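Local coordinates for putative polyketide synthase (Brevibacillus brevis, PDB 6HP2), which contains an O-methyltransferase domain, bound to S-adenosyl-L-homocysteine, within a multienzyme that probably takes part in making the polyketide antibiotic bacillaene, at residues 82-87 / 330-335; 238-243 / 285-290; 86-91 / 195-200. All blocks are in the same frame, centred on the assembly; numbering follows the deposited sequence.

Contact 1 (82-87 / 330-335); sequences EMRQVL and PYPKQQ. With SAH (S-adenosyl-L-homocysteine), chain B.
Gln85 and Pro332 meet where a loop near the end of the modelled chain packs against a helix beside the cofactor pocket, a mixed contact of one direct side-chain bond, two water bridges and proline packing. Gln85 NE2 donates to Pro332 O (3.0 Å) with a nearly straight N-H...O angle of 164°. The donor lies 38° above the carbonyl plane of Pro332, whereas that oxygen lies almost within the amide plane of Gln85. With CD carried away from the backbone in an extended chain (chi2 174°), the amide reaches the loop, and Gln85 CG rests on Pro332 CD (3.6 Å). The other end of this amide is also occupied, since Gln85 OE1 accepts from a water (2.7 Å) that accepts in turn from Gln334 NE2, an amide also bonded to Glu78 O. A second water donates to Gln85 O (2.9 Å) and to Tyr331 O, which also receives the CA-H of Gln85. The peptide before Pro332 is cis, and Pro332 CB sits over the centre of the Tyr331 ring, as is common for an aromatic residue followed by a cis-proline. Beside this, Arg84 CB touches Pro332 CD (3.7 Å). Arg84 belongs to the observed S-adenosyl-L-homocysteine site; its NE forms a salt bridge with Asp109, to which Tyr331 OH also bonds. Around helix 70-88, Gln85 and Val86 also touch helix 316-326, and Met83, Val86 and Leu87 touch strand 284-293, while helix 108-116 packs on Tyr331 and Pro332.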
loop_
_atom_site.group_PDB
_atom_site.type_symbol
_atom_site.label_atom_id
_atom_site.label_comp_id
_atom_site.label_asym_id
_atom_site.label_seq_id
_atom_site.Cartn_x
_atom_site.Cartn_y
_atom_site.Cartn_z
ATOM N N GLU A 82 5.973 7.329 7.721
ATOM C CA GLU A 82 5.025 8.436 7.843
ATOM C C GLU A 82 3.771 8.149 7.025
ATOM O O GLU A 82 2.645 8.349 7.485
ATOM C CB GLU A 82 5.688 9.719 7.364
ATOM C CG GLU A 82 4.704 10.942 7.316
ATOM C CD GLU A 82 5.284 12.075 6.477
ATOM O OE1 GLU A 82 6.043 12.859 7.070
ATOM O OE2 GLU A 82 5.011 12.145 5.229
ATOM N N MET A 83 3.953 7.708 5.785
ATOM C CA MET A 83 2.809 7.422 4.921
ATOM C C MET A 83 1.904 6.353 5.509
ATOM O O MET A 83 0.678 6.463 5.470
ATOM C CB MET A 83 3.280 6.979 3.552
ATOM C CG MET A 83 2.128 6.679 2.596
ATOM S SD MET A 83 2.703 6.433 0.865
ATOM C CE MET A 83 3.719 4.990 0.962
ATOM N N ARG A 84 2.483 5.282 6.009
ATOM C CA ARG A 84 1.689 4.249 6.682
ATOM C C ARG A 84 0.983 4.793 7.916
ATOM O O ARG A 84 -0.145 4.392 8.209
ATOM C CB ARG A 84 2.606 3.078 7.034
ATOM C CG ARG A 84 2.947 2.238 5.824
ATOM C CD ARG A 84 4.043 1.206 6.181
ATOM N NE ARG A 84 4.095 0.134 5.186
ATOM C CZ ARG A 84 4.650 0.263 3.980
ATOM N NH1 ARG A 84 5.170 1.444 3.580
ATOM N NH2 ARG A 84 4.650 -0.776 3.179
ATOM N N GLN A 85 1.617 5.720 8.644
ATOM C CA GLN A 85 0.940 6.306 9.790
ATOM C C GLN A 85 -0.319 7.039 9.353
ATOM O O GLN A 85 -1.358 6.976 10.029
ATOM C CB GLN A 85 1.842 7.284 10.562
ATOM C CG GLN A 85 3.033 6.589 11.278
ATOM C CD GLN A 85 3.965 7.576 11.902
ATOM O OE1 GLN A 85 4.068 8.704 11.431
ATOM N NE2 GLN A 85 4.656 7.175 12.968
ATOM N N VAL A 86 -0.242 7.765 8.242
ATOM C CA VAL A 86 -1.438 8.448 7.734
ATOM C C VAL A 86 -2.474 7.413 7.337
ATOM O O VAL A 86 -3.651 7.586 7.572
ATOM C CB VAL A 86 -1.101 9.398 6.571
ATOM C CG1 VAL A 86 -2.404 10.080 5.978
ATOM C CG2 VAL A 86 -0.157 10.544 7.095
ATOM N N LEU A 87 -2.051 6.304 6.760
ATOM C CA LEU A 87 -3.035 5.309 6.333
ATOM C C LEU A 87 -3.771 4.721 7.531
ATOM O O LEU A 87 -4.987 4.479 7.468
ATOM C CB LEU A 87 -2.326 4.164 5.559
ATOM C CG LEU A 87 -3.201 3.013 5.041
ATOM C CD1 LEU A 87 -4.079 3.512 3.917
ATOM C CD2 LEU A 87 -2.270 1.869 4.556
ATOM N N PRO A 330 -1.375 5.527 15.895
ATOM C CA PRO A 330 -1.238 4.212 16.572
ATOM C C PRO A 330 -0.268 3.230 15.898
ATOM O O PRO A 330 0.128 2.226 16.524
ATOM C CB PRO A 330 -2.667 3.629 16.516
ATOM C CG PRO A 330 -3.279 4.297 15.305
ATOM C CD PRO A 330 -2.674 5.709 15.265
ATOM N N TYR A 331 0.104 3.451 14.649
ATOM C CA TYR A 331 0.884 2.450 13.915
ATOM C C TYR A 331 1.338 3.010 12.586
ATOM O O TYR A 331 0.544 3.651 11.927
ATOM C CB TYR A 331 0.034 1.181 13.651
ATOM C CG TYR A 331 0.875 0.202 12.867
ATOM C CD1 TYR A 331 1.796 -0.615 13.487
ATOM C CD2 TYR A 331 0.759 0.157 11.505
ATOM C CE1 TYR A 331 2.607 -1.459 12.730
ATOM C CE2 TYR A 331 1.568 -0.657 10.734
ATOM C CZ TYR A 331 2.497 -1.450 11.350
ATOM O OH TYR A 331 3.291 -2.229 10.570
ATOM N N PRO A 332 2.574 2.787 12.146
ATOM C CA PRO A 332 3.701 2.215 12.903
ATOM C C PRO A 332 4.304 3.276 13.791
ATOM O O PRO A 332 3.820 4.390 13.779
ATOM C CB PRO A 332 4.706 1.783 11.821
ATOM C CG PRO A 332 4.066 2.048 10.487
ATOM C CD PRO A 332 2.925 3.022 10.725
ATOM N N LYS A 333 5.355 2.935 14.525
ATOM C CA LYS A 333 6.193 3.884 15.247
ATOM C C LYS A 333 7.480 4.126 14.462
ATOM O O LYS A 333 7.969 3.243 13.755
ATOM C CB LYS A 333 6.528 3.360 16.652
ATOM C CG LYS A 333 5.323 2.872 17.446
ATOM C CD LYS A 333 4.316 3.985 17.738
ATOM C CE LYS A 333 3.083 3.451 18.478
ATOM N NZ LYS A 333 2.218 4.507 19.130
ATOM N N GLN A 334 8.035 5.325 14.588
ATOM C CA GLN A 334 9.311 5.622 13.948
ATOM C C GLN A 334 10.440 5.012 14.767
ATOM O O GLN A 334 10.358 4.949 15.995
ATOM C CB GLN A 334 9.519 7.129 13.818
ATOM C CG GLN A 334 8.578 7.793 12.839
ATOM C CD GLN A 334 9.062 7.667 11.395
ATOM O OE1 GLN A 334 10.035 6.943 11.081
ATOM N NE2 GLN A 334 8.375 8.331 10.511
ATOM N N GLN A 335 11.472 4.536 14.077
ATOM C CA GLN A 335 12.652 3.995 14.741
ATOM C C GLN A 335 13.450 5.123 15.389
ATOM O O GLN A 335 13.501 6.246 14.885
ATOM C CB GLN A 335 13.517 3.235 13.733
ATOM C CG GLN A 335 14.657 2.456 14.348
ATOM C CD GLN A 335 15.373 1.568 13.343
ATOM O OE1 GLN A 335 15.001 1.514 12.166
ATOM N NE2 GLN A 335 16.407 0.861 13.803
HETATM N N SAH B . 2.805 -4.470 1.052
HETATM C CA SAH B . 4.241 -4.728 1.055
HETATM C CB SAH B . 4.733 -5.248 -0.290
HETATM C CG SAH B . 4.263 -4.476 -1.510
HETATM S SD SAH B . 5.087 -5.074 -3.015
HETATM C C SAH B . 4.939 -3.447 1.440
HETATM O O SAH B . 6.165 -3.412 1.542
HETATM O OXT SAH B . 4.269 -2.445 1.666
HETATM C "C5'" SAH B . 3.696 -6.007 -3.696
HETATM C "C4'" SAH B . 3.387 -7.263 -2.885
HETATM O "O4'" SAH B . 2.178 -7.857 -3.409
HETATM C "C3'" SAH B . 4.475 -8.368 -3.094
HETATM O "O3'" SAH B . 4.687 -8.923 -1.787
HETATM C "C2'" SAH B . 3.855 -9.402 -4.032
HETATM O "O2'" SAH B . 4.302 -10.714 -3.852
HETATM C "C1'" SAH B . 2.365 -9.244 -3.655
HETATM N N9 SAH B . 1.398 -9.722 -4.641
HETATM C C8 SAH B . 1.256 -9.342 -5.945
HETATM N N7 SAH B . 0.275 -10.089 -6.459
HETATM C C5 SAH B . -0.238 -10.883 -5.489
HETATM C C6 SAH B . -1.244 -11.841 -5.457
HETATM N N6 SAH B . -2.025 -12.142 -6.493
HETATM N N1 SAH B . -1.522 -12.466 -4.276
HETATM C C2 SAH B . -0.754 -12.238 -3.150
HETATM N N3 SAH B . 0.258 -11.314 -3.204
HETATM C C4 SAH B . 0.532 -10.692 -4.358
HETATM O O HOH W 1 -1.160 5.541 12.500
HETATM O O HOH W 2 6.381 10.185 11.340
#

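Contact 2 (238-243 / 285-290); sequences IIDVSP and SYCLFK
Ile238 to Asp240 pair with Cys287 to Phe289 in the antiparallel part of a methyltransferase sheet with a Rossmann-like core, the two strands running at 155° to each other. Ile239 and Leu288 form the hydrogen-bonded pair, exchanging Ile239 N to Leu288 O (3.0 Å) and Leu288 N to Ile239 O (2.9 Å). Past the last bridge, Val241, at the N-cap position of helix 242-249, still bonds through its N to Tyr286 O (3.0 Å). Ser242 then takes over: its OG accepts from Tyr286 N (3.1 Å) and from a water, and donates to Asp240 OD1 (2.5 Å) on the syn side of that carboxylate. Three bonds therefore fix the hydroxyl. Asp240 OD1 also accepts from Ser242 N, which approaches from above the carboxylate plane; this is an Asx turn that shapes the passage from strand to helix. The same water links Asp240 OD2 and Ser285 OG, the latter bonded as well to Asn204.

On the face bearing Ile238, Cys287 and Phe289, a clear CH-pi contact forms. CG1 of Ile238 stands anti to the backbone N (chi1 176°), and CD1 at its end sits 3.7 Å from the centroid of the Phe289 ring, only 7° off the ring normal, while also touching Cys287 CB. On the face bearing Ile239 and Leu288, Ile239 CD1 lies against Leu288 CD1; Val241, just past the strand, adds its CG2 against Leu288 CG (3.8 Å). That second face is packed by Val86 of helix 70-88 and Tyr316 of helix 316-326, and strand 284-293 itself lies between 233-240 and 194-203.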
loop_
_atom_site.group_PDB
_atom_site.type_symbol
_atom_site.label_atom_id
_atom_site.label_comp_id
_atom_site.label_asym_id
_atom_site.label_seq_id
_atom_site.Cartn_x
_atom_site.Cartn_y
_atom_site.Cartn_z
ATOM N N ILE A 238 -10.410 9.049 1.025
ATOM C CA ILE A 238 -9.468 8.843 -0.091
ATOM C C ILE A 238 -8.509 10.024 -0.074
ATOM O O ILE A 238 -8.939 11.183 -0.020
ATOM C CB ILE A 238 -10.178 8.684 -1.450
ATOM C CG1 ILE A 238 -9.213 8.562 -2.631
ATOM C CG2 ILE A 238 -11.164 9.895 -1.697
ATOM C CD1 ILE A 238 -8.617 7.217 -2.782
ATOM N N ILE A 239 -7.204 9.737 -0.044
ATOM C CA ILE A 239 -6.208 10.760 0.069
ATOM C C ILE A 239 -5.270 10.708 -1.129
ATOM O O ILE A 239 -4.746 9.650 -1.431
ATOM C CB ILE A 239 -5.390 10.536 1.345
ATOM C CG1 ILE A 239 -6.269 10.711 2.588
ATOM C CG2 ILE A 239 -4.214 11.478 1.380
ATOM C CD1 ILE A 239 -5.646 10.168 3.855
ATOM N N ASP A 240 -5.018 11.836 -1.788
ATOM C CA ASP A 240 -4.155 11.822 -2.962
ATOM C C ASP A 240 -2.714 12.213 -2.600
ATOM O O ASP A 240 -2.481 13.315 -2.108
ATOM C CB ASP A 240 -4.701 12.790 -4.010
ATOM C CG ASP A 240 -3.930 12.734 -5.312
ATOM O OD1 ASP A 240 -3.009 11.900 -5.420
ATOM O OD2 ASP A 240 -4.246 13.522 -6.225
ATOM N N VAL A 241 -1.751 11.319 -2.831
ATOM C CA VAL A 241 -0.354 11.605 -2.525
ATOM C C VAL A 241 0.505 11.778 -3.775
ATOM O O VAL A 241 1.728 11.849 -3.675
ATOM C CB VAL A 241 0.278 10.474 -1.698
ATOM C CG1 VAL A 241 1.398 11.019 -0.833
ATOM C CG2 VAL A 241 -0.766 9.763 -0.851
ATOM N N SER A 242 -0.125 11.858 -4.945
ATOM C CA SER A 242 0.614 11.959 -6.207
ATOM C C SER A 242 1.712 13.030 -6.256
ATOM O O SER A 242 2.830 12.732 -6.678
ATOM C CB SER A 242 -0.341 12.128 -7.398
ATOM O OG SER A 242 -1.436 11.239 -7.299
ATOM N N PRO A 243 1.415 14.269 -5.828
ATOM C CA PRO A 243 2.508 15.244 -5.933
ATOM C C PRO A 243 3.709 14.896 -5.058
ATOM O O PRO A 243 4.847 15.036 -5.500
ATOM C CB PRO A 243 1.866 16.559 -5.464
ATOM C CG PRO A 243 0.393 16.314 -5.449
ATOM C CD PRO A 243 0.229 14.852 -5.182
ATOM N N SER A 285 -2.930 8.393 -10.384
ATOM C CA SER A 285 -2.887 8.962 -9.051
ATOM C C SER A 285 -2.542 7.860 -8.062
ATOM O O SER A 285 -3.146 6.772 -8.084
ATOM C CB SER A 285 -4.228 9.611 -8.656
ATOM O OG SER A 285 -4.512 10.699 -9.489
ATOM N N TYR A 286 -1.625 8.152 -7.130
ATOM C CA TYR A 286 -1.203 7.236 -6.090
ATOM C C TYR A 286 -2.006 7.657 -4.880
ATOM O O TYR A 286 -1.816 8.765 -4.380
ATOM C CB TYR A 286 0.258 7.494 -5.811
ATOM C CG TYR A 286 0.899 6.627 -4.771
ATOM C CD1 TYR A 286 0.791 6.902 -3.420
ATOM C CD2 TYR A 286 1.691 5.586 -5.151
ATOM C CE1 TYR A 286 1.439 6.114 -2.489
ATOM C CE2 TYR A 286 2.304 4.781 -4.249
ATOM C CZ TYR A 286 2.233 5.076 -2.928
ATOM O OH TYR A 286 2.861 4.235 -2.044
ATOM N N CYS A 287 -2.898 6.808 -4.387
ATOM C CA CYS A 287 -3.737 7.230 -3.280
ATOM C C CYS A 287 -3.879 6.273 -2.099
ATOM O O CYS A 287 -3.670 5.069 -2.230
ATOM C CB CYS A 287 -5.146 7.506 -3.799
ATOM S SG CYS A 287 -5.325 8.708 -5.135
ATOM N N LEU A 288 -4.242 6.830 -0.941
ATOM C CA LEU A 288 -4.481 6.031 0.246
ATOM C C LEU A 288 -6.012 5.860 0.345
ATOM O O LEU A 288 -6.739 6.850 0.391
ATOM C CB LEU A 288 -3.965 6.709 1.516
ATOM C CG LEU A 288 -2.636 7.461 1.455
ATOM C CD1 LEU A 288 -2.344 8.096 2.807
ATOM C CD2 LEU A 288 -1.509 6.526 1.050
ATOM N N PHE A 289 -6.493 4.621 0.369
ATOM C CA PHE A 289 -7.921 4.320 0.455
ATOM C C PHE A 289 -8.283 3.798 1.846
ATOM O O PHE A 289 -7.652 2.850 2.320
ATOM C CB PHE A 289 -8.378 3.215 -0.512
ATOM C CG PHE A 289 -8.142 3.485 -1.967
ATOM C CD1 PHE A 289 -6.874 3.602 -2.468
ATOM C CD2 PHE A 289 -9.191 3.471 -2.834
ATOM C CE1 PHE A 289 -6.673 3.765 -3.831
ATOM C CE2 PHE A 289 -9.004 3.679 -4.206
ATOM C CZ PHE A 289 -7.745 3.829 -4.690
ATOM N N LYS A 290 -9.347 4.341 2.435
ATOM C CA LYS A 290 -9.950 3.783 3.659
ATOM C C LYS A 290 -11.395 3.410 3.334
ATOM O O LYS A 290 -12.254 4.284 3.064
ATOM C CB LYS A 290 -9.864 4.759 4.814
ATOM C CG LYS A 290 -8.515 5.428 4.869
ATOM C CD LYS A 290 -8.310 6.154 6.234
ATOM C CE LYS A 290 -6.917 6.734 6.270
ATOM N NZ LYS A 290 -6.598 7.353 7.575
HETATM O O HOH W 3 -3.623 12.990 -8.651
#

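Contact 3 (86-91 / 195-200); sequences VLFCKE and TVLLID
Thr195 OG1 is held by two partners: it donates to Glu91 OE1 (3.2 Å) and is bonded also to Lys292 NZ. Thr195 and Glu91 approach tip to tip, and the hydroxyl meets OE1 on the syn side of the carboxylate, 26° out of its plane. Glu91 gets there by folding back, its CD turned aside by a bent second torsion (chi2 -48°). Its aliphatic part takes part as well: Glu91 CG lies on Leu197 CD1 (3.9 Å). Glu91 is the last residue of a type I turn from Phe88, its N bonded to Phe88 O, and its side chain sets out toward the strand.

The rest of the contact is apolar and centres on Leu197. Its CD1 methyl sits against the Phe88 ring at CD1 (3.5 Å) and CE1, arriving obliquely, while its CD2 methyl approaches the backbone Leu87 O (3.6 Å). Leu87 and Leu197 lie side by side with their chains running opposite ways, Leu87 CG against Leu197 CB (4.0 Å). The two methyls of Leu87 then separate: CD1 packs on the carbonyl Leu198 O (3.5 Å), and CD2 reaches Ile199 CG1 (3.9 Å). Phe88 is flanked in addition by Met166 and Val168 of strand 164-170 and meets the ring of Tyr331 edge-to-face.

In this contact apolar side chains carry most of the packing, and the direct polar bond lies to one side of them, at Thr195. Lys292, bound to the same hydroxyl, would be expected to offset some of the negative charge that buried Glu91 would bring to the interface.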
loop_
_atom_site.group_PDB
_atom_site.type_symbol
_atom_site.label_atom_id
_atom_site.label_comp_id
_atom_site.label_asym_id
_atom_site.label_seq_id
_atom_site.Cartn_x
_atom_site.Cartn_y
_atom_site.Cartn_z
ATOM N N VAL A 86 -0.242 7.765 8.242
ATOM C CA VAL A 86 -1.438 8.448 7.734
ATOM C C VAL A 86 -2.474 7.413 7.337
ATOM O O VAL A 86 -3.651 7.586 7.572
ATOM C CB VAL A 86 -1.101 9.398 6.571
ATOM C CG1 VAL A 86 -2.404 10.080 5.978
ATOM C CG2 VAL A 86 -0.157 10.544 7.095
ATOM N N LEU A 87 -2.051 6.304 6.760
ATOM C CA LEU A 87 -3.035 5.309 6.333
ATOM C C LEU A 87 -3.771 4.721 7.531
ATOM O O LEU A 87 -4.987 4.479 7.468
ATOM C CB LEU A 87 -2.326 4.164 5.559
ATOM C CG LEU A 87 -3.201 3.013 5.041
ATOM C CD1 LEU A 87 -4.079 3.512 3.917
ATOM C CD2 LEU A 87 -2.270 1.869 4.556
ATOM N N PHE A 88 -3.026 4.427 8.607
ATOM C CA PHE A 88 -3.551 3.712 9.754
ATOM C C PHE A 88 -4.153 4.614 10.853
ATOM O O PHE A 88 -4.654 4.093 11.865
ATOM C CB PHE A 88 -2.467 2.822 10.359
ATOM C CG PHE A 88 -2.178 1.527 9.551
ATOM C CD1 PHE A 88 -2.988 0.422 9.670
ATOM C CD2 PHE A 88 -1.053 1.431 8.747
ATOM C CE1 PHE A 88 -2.753 -0.719 8.991
ATOM C CE2 PHE A 88 -0.784 0.287 8.038
ATOM C CZ PHE A 88 -1.638 -0.805 8.152
ATOM N N CYS A 89 -4.103 5.927 10.717
ATOM C CA CYS A 89 -4.271 6.783 11.902
ATOM C C CYS A 89 -5.719 6.995 12.348
ATOM O O CYS A 89 -5.939 7.712 13.355
ATOM C CB CYS A 89 -3.631 8.151 11.679
ATOM S SG CYS A 89 -4.546 9.249 10.569
ATOM N N LYS A 90 -6.703 6.383 11.662
ATOM C CA LYS A 90 -8.097 6.411 12.110
ATOM C C LYS A 90 -8.527 5.084 12.736
ATOM O O LYS A 90 -9.657 4.946 13.119
ATOM C CB LYS A 90 -9.076 6.737 10.955
ATOM C CG LYS A 90 -8.810 8.077 10.305
ATOM C CD LYS A 90 -9.075 9.233 11.210
ATOM C CE LYS A 90 -8.805 10.595 10.488
ATOM N NZ LYS A 90 -9.677 10.813 9.310
ATOM N N GLU A 91 -7.664 4.091 12.805
ATOM C CA GLU A 91 -8.028 2.773 13.289
ATOM C C GLU A 91 -7.826 2.694 14.789
ATOM O O GLU A 91 -6.964 3.371 15.350
ATOM C CB GLU A 91 -7.172 1.727 12.579
ATOM C CG GLU A 91 -7.195 1.928 11.066
ATOM C CD GLU A 91 -8.623 2.126 10.505
ATOM O OE1 GLU A 91 -9.509 1.290 10.840
ATOM O OE2 GLU A 91 -8.852 3.134 9.739
ATOM N N THR A 195 -12.459 -2.572 8.379
ATOM C CA THR A 195 -11.879 -1.607 7.464
ATOM C C THR A 195 -10.950 -2.288 6.489
ATOM O O THR A 195 -10.236 -3.237 6.852
ATOM C CB THR A 195 -11.105 -0.538 8.287
ATOM O OG1 THR A 195 -11.992 0.040 9.250
ATOM C CG2 THR A 195 -10.630 0.570 7.419
ATOM N N VAL A 196 -11.008 -1.819 5.260
ATOM C CA VAL A 196 -10.017 -2.123 4.254
ATOM C C VAL A 196 -9.136 -0.887 4.054
ATOM O O VAL A 196 -9.633 0.195 3.742
ATOM C CB VAL A 196 -10.646 -2.594 2.943
ATOM C CG1 VAL A 196 -9.494 -3.064 1.984
ATOM C CG2 VAL A 196 -11.643 -3.634 3.216
ATOM N N LEU A 197 -7.814 -1.073 4.141
ATOM C CA LEU A 197 -6.842 -0.016 3.912
ATOM C C LEU A 197 -5.967 -0.385 2.713
ATOM O O LEU A 197 -5.249 -1.400 2.719
ATOM C CB LEU A 197 -6.014 0.217 5.164
ATOM C CG LEU A 197 -6.734 0.616 6.410
ATOM C CD1 LEU A 197 -5.820 0.570 7.655
ATOM C CD2 LEU A 197 -7.320 2.000 6.259
ATOM N N LEU A 198 -6.013 0.459 1.704
ATOM C CA LEU A 198 -5.211 0.287 0.518
ATOM C C LEU A 198 -4.333 1.489 0.243
ATOM O O LEU A 198 -4.686 2.632 0.539
ATOM C CB LEU A 198 -6.091 0.088 -0.693
ATOM C CG LEU A 198 -7.151 -0.941 -0.642
ATOM C CD1 LEU A 198 -7.962 -0.821 -1.976
ATOM C CD2 LEU A 198 -6.614 -2.306 -0.519
ATOM N N ILE A 199 -3.183 1.201 -0.366
ATOM C CA ILE A 199 -2.374 2.182 -1.059
ATOM C C ILE A 199 -2.310 1.659 -2.476
ATOM O O ILE A 199 -1.766 0.576 -2.704
ATOM C CB ILE A 199 -0.973 2.370 -0.461
ATOM C CG1 ILE A 199 -1.057 2.873 0.992
ATOM C CG2 ILE A 199 -0.156 3.352 -1.312
ATOM C CD1 ILE A 199 0.230 3.310 1.575
ATOM N N ASP A 200 -2.798 2.456 -3.443
ATOM C CA ASP A 200 -3.002 1.923 -4.783
ATOM C C ASP A 200 -3.118 3.062 -5.786
ATOM O O ASP A 200 -3.195 4.255 -5.437
ATOM C CB ASP A 200 -4.230 1.028 -4.831
ATOM C CG ASP A 200 -3.991 -0.261 -5.570
ATOM O OD1 ASP A 200 -3.337 -0.227 -6.615
ATOM O OD2 ASP A 200 -4.520 -1.313 -5.102
#

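In the fold
Read from the N terminus, helix 70-88 supplies the first side of two contacts. Residues 86-91 pair with strand 194-203 about a hundred residues later, closing contact 3. Contact 2 follows in series, closing a shorter, largely helical excursion between strands 233-240 and 284-293. Only then does residue range 330-335 return to the same helix and close contact 1, whose long span encloses contact 2 and starts from residues shared with contact 3. Strands 194-203 and 284-293 are sheet neighbours, with Phe289 N close to Leu198 O, while Lys290 NZ probably bonds to Val86 O. Together the three contacts join helix, sheet and C-terminal loop.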